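PDB 2OG5: L-asparagine oxygenase from Streptomyces coelicolor, which hydroxylates carbon 3 of free L-asparagine, using iron(II), 2-oxoglutarate and oxygen, to supply (2S,3S)-3-hydroxyasparagine for the calcium-dependent lipopeptide antibiotic. Local coordinates for residues A[259-264]-A[306-311]. Residues are numbered along the deposited sequence; the frame is centred on the assembly and turned at random.
Sequences DPDLRV and NRVTVH. With NA (sodium ion), chain B.
Pro260 meets Val308 through its carbonyl, O lying 3.7 Å from Val308 CG1, while its ring packs on Leu253 and Leu216. Asp261 lies beside Arg307, both side chains running the same way, but the pair is no salt bridge: OD1 stays 5.9 Å from Arg307 NE, which is instead paired with Asp305. The carboxylate lies against the aliphatic root of the arginine, OD1 3.7 Å from Arg307 CB; both residues are partly exposed, where charged groups can stay hydrated. One direct backbone bond joins the segments, from Leu262 N to Arg307 O (2.9 Å, 160° at the hydrogen); farther along, a water donates to both Leu262 O and Asn306 O. The bend at 306-308 thus links the two-stranded ribbon 253-255/260-262 to strand 309-313 of the minor sheet of the jelly roll. That strand carries His311, whose NE2 binds sodium at 2.1 Å together with His179 and Glu181, at the site that takes iron(II). A chi1 of 85° turns Leu262 so that methyl CD2 lies over the Val308-Thr309 peptide, 3.6 Å from Val308 C. Val264, apolar and branched, suits buried packing: CG1 meets Val310 CG1 at 3.9 Å beneath helix 274-290, whose Leu280 touches Val264 and Phe287 both Leu262 and Val310.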
ATOM      1  N   ASP A 259       4.445   5.688  21.148  1.00 20.48           N
ATOM      2  CA  ASP A 259       4.170   5.831  19.713  1.00 19.78           C
ATOM      3  C   ASP A 259       4.990   4.798  18.918  1.00 19.06           C
ATOM      4  O   ASP A 259       5.825   5.158  18.080  1.00 19.16           O
ATOM      5  CB  ASP A 259       4.502   7.278  19.284  1.00 19.55           C
ATOM      6  CG  ASP A 259       4.155   7.593  17.830  1.00 20.50           C
ATOM      7  OD1 ASP A 259       3.294   6.925  17.220  1.00 21.06           O
ATOM      8  OD2 ASP A 259       4.741   8.560  17.287  1.00 20.31           O
ATOM      9  N   PRO A 260       4.741   3.500  19.163  1.00 18.51           N
ATOM     10  CA  PRO A 260       5.515   2.480  18.462  1.00 18.78           C
ATOM     11  C   PRO A 260       5.171   2.323  16.979  1.00 18.55           C
ATOM     12  O   PRO A 260       4.087   2.711  16.533  1.00 18.16           O
ATOM     13  CB  PRO A 260       5.133   1.191  19.192  1.00 18.75           C
ATOM     14  CG  PRO A 260       3.776   1.443  19.714  1.00 18.84           C
ATOM     15  CD  PRO A 260       3.758   2.906  20.091  1.00 18.94           C
ATOM     16  N   ASP A 261       6.107   1.753  16.227  1.00 18.15           N
ATOM     17  CA  ASP A 261       5.774   1.121  14.953  1.00 18.67           C
ATOM     18  C   ASP A 261       5.345  -0.312  15.246  1.00 18.19           C
ATOM     19  O   ASP A 261       5.527  -0.808  16.366  1.00 18.59           O
ATOM     20  CB  ASP A 261       6.982   1.099  14.016  1.00 19.13           C
ATOM     21  CG  ASP A 261       7.434   2.479  13.587  1.00 19.86           C
ATOM     22  OD1 ASP A 261       6.646   3.441  13.640  1.00 21.23           O
ATOM     23  OD2 ASP A 261       8.603   2.596  13.160  1.00 21.14           O
ATOM     24  N   LEU A 262       4.789  -1.000  14.253  1.00 18.45           N
ATOM     25  CA  LEU A 262       4.542  -2.437  14.412  1.00 19.09           C
ATOM     26  C   LEU A 262       4.854  -3.244  13.163  1.00 19.19           C
ATOM     27  O   LEU A 262       5.000  -2.699  12.070  1.00 18.76           O
ATOM     28  CB  LEU A 262       3.120  -2.715  14.897  1.00 19.29           C
ATOM     29  CG  LEU A 262       1.998  -2.803  13.874  1.00 19.30           C
ATOM     30  CD1 LEU A 262       0.731  -3.249  14.604  1.00 19.80           C
ATOM     31  CD2 LEU A 262       1.798  -1.462  13.160  1.00 19.44           C
ATOM     32  N   ARG A 263       4.971  -4.550  13.360  1.00 19.70           N
ATOM     33  CA  ARG A 263       5.306  -5.482  12.301  1.00 20.18           C
ATOM     34  C   ARG A 263       4.523  -6.764  12.574  1.00 19.50           C
ATOM     35  O   ARG A 263       4.873  -7.534  13.477  1.00 19.90           O
ATOM     36  CB  ARG A 263       6.815  -5.728  12.309  1.00 20.55           C
ATOM     37  CG  ARG A 263       7.321  -6.605  11.201  1.00 22.13           C
ATOM     38  CD  ARG A 263       8.836  -6.623  11.192  1.00 25.01           C
ATOM     39  NE  ARG A 263       9.372  -7.617  12.100  1.00 29.60           N
ATOM     40  CZ  ARG A 263       9.864  -8.806  11.736  1.00 33.18           C
ATOM     41  NH1 ARG A 263       9.873  -9.204  10.466  1.00 34.54           N
ATOM     42  NH2 ARG A 263      10.345  -9.616  12.662  1.00 33.46           N
ATOM     43  N   VAL A 264       3.437  -6.969  11.833  1.00 19.13           N
ATOM     44  CA  VAL A 264       2.586  -8.131  12.055  1.00 19.69           C
ATOM     45  C   VAL A 264       1.799  -8.489  10.801  1.00 20.31           C
ATOM     46  O   VAL A 264       1.465  -7.624   9.995  1.00 19.83           O
ATOM     47  CB  VAL A 264       1.610  -7.893  13.247  1.00 19.75           C
ATOM     48  CG1 VAL A 264       0.510  -6.897  12.883  1.00 20.14           C
ATOM     49  CG2 VAL A 264       1.013  -9.218  13.760  1.00 19.74           C
ATOM     50  N   ASN A 306       2.636   2.197   6.480  1.00 18.25           N
ATOM     51  CA  ASN A 306       2.861   0.796   6.794  1.00 18.24           C
ATOM     52  C   ASN A 306       3.718   0.578   8.029  1.00 18.60           C
ATOM     53  O   ASN A 306       3.887  -0.578   8.455  1.00 20.11           O
ATOM     54  CB  ASN A 306       3.510   0.106   5.582  1.00 18.43           C
ATOM     55  CG  ASN A 306       3.447  -1.418   5.649  1.00 19.29           C
ATOM     56  OD1 ASN A 306       2.392  -2.000   5.953  1.00 19.15           O
ATOM     57  ND2 ASN A 306       4.563  -2.075   5.326  1.00 18.88           N
ATOM     58  N   ARG A 307       4.261   1.653   8.602  1.00 18.29           N
ATOM     59  CA  ARG A 307       4.993   1.551   9.877  1.00 18.87           C
ATOM     60  C   ARG A 307       4.036   1.420  11.065  1.00 18.68           C
ATOM     61  O   ARG A 307       4.395   0.810  12.080  1.00 18.43           O
ATOM     62  CB  ARG A 307       5.871   2.787  10.132  1.00 19.56           C
ATOM     63  CG  ARG A 307       7.238   2.836   9.459  1.00 21.75           C
ATOM     64  CD  ARG A 307       7.197   3.352   8.047  1.00 23.21           C
ATOM     65  NE  ARG A 307       6.593   4.675   7.912  1.00 21.46           N
ATOM     66  CZ  ARG A 307       7.244   5.834   7.841  1.00 22.39           C
ATOM     67  NH1 ARG A 307       8.563   5.892   7.847  1.00 22.29           N
ATOM     68  NH2 ARG A 307       6.560   6.960   7.734  1.00 25.35           N
ATOM     69  N   VAL A 308       2.835   1.991  10.945  1.00 18.10           N
ATOM     70  CA  VAL A 308       1.907   2.097  12.074  1.00 18.29           C
ATOM     71  C   VAL A 308       0.506   1.551  11.791  1.00 18.00           C
ATOM     72  O   VAL A 308      -0.301   1.435  12.712  1.00 17.23           O
ATOM     73  CB  VAL A 308       1.773   3.551  12.578  1.00 18.42           C
ATOM     74  CG1 VAL A 308       3.069   4.016  13.224  1.00 20.11           C
ATOM     75  CG2 VAL A 308       1.334   4.488  11.463  1.00 18.75           C
ATOM     76  N   THR A 309       0.222   1.195  10.543  1.00 17.92           N
ATOM     77  CA  THR A 309      -1.125   0.824  10.140  1.00 18.22           C
ATOM     78  C   THR A 309      -1.116  -0.476   9.363  1.00 18.14           C
ATOM     79  O   THR A 309      -0.338  -0.619   8.415  1.00 18.54           O
ATOM     80  CB  THR A 309      -1.743   1.963   9.304  1.00 18.26           C
ATOM     81  OG1 THR A 309      -1.814   3.124  10.130  1.00 21.30           O
ATOM     82  CG2 THR A 309      -3.154   1.638   8.797  1.00 17.43           C
ATOM     83  N   VAL A 310      -1.966  -1.410   9.788  1.00 17.98           N
ATOM     84  CA  VAL A 310      -2.240  -2.640   9.061  1.00 18.26           C
ATOM     85  C   VAL A 310      -3.440  -2.444   8.148  1.00 18.25           C
ATOM     86  O   VAL A 310      -4.255  -1.546   8.362  1.00 18.14           O
ATOM     87  CB  VAL A 310      -2.511  -3.820  10.013  1.00 17.84           C
ATOM     88  CG1 VAL A 310      -1.278  -4.121  10.872  1.00 17.77           C
ATOM     89  CG2 VAL A 310      -3.732  -3.553  10.928  1.00 18.46           C
ATOM     90  N   HIS A 311      -3.540  -3.266   7.109  1.00 18.64           N
ATOM     91  CA  HIS A 311      -4.711  -3.195   6.237  1.00 19.29           C
ATOM     92  C   HIS A 311      -5.218  -4.575   5.882  1.00 19.38           C
ATOM     93  O   HIS A 311      -4.515  -5.582   5.989  1.00 19.02           O
ATOM     94  CB  HIS A 311      -4.412  -2.374   4.976  1.00 20.02           C
ATOM     95  CG  HIS A 311      -3.460  -3.032   4.032  1.00 22.22           C
ATOM     96  ND1 HIS A 311      -2.090  -2.968   4.189  1.00 24.65           N
ATOM     97  CD2 HIS A 311      -3.679  -3.767   2.915  1.00 25.19           C
ATOM     98  CE1 HIS A 311      -1.508  -3.632   3.208  1.00 25.65           C
ATOM     99  NE2 HIS A 311      -2.448  -4.131   2.424  1.00 27.19           N
TER
HETATM  100 NA    NA B 401      -1.416  -5.719   1.505  1.00 21.57          NA
HETATM  101  O   HOH W   1       5.299  -2.882   9.328  1.00 19.87           O
HETATM  102  O   HOH W   2      -0.741  -7.226   0.455  1.00 34.03           O
HETATM  103  O   HOH W   3      -3.110  -6.221   0.490  1.00 38.42           O
HETATM  104  O   HOH W   4      -1.829  -4.288  -0.558  1.00 30.98           O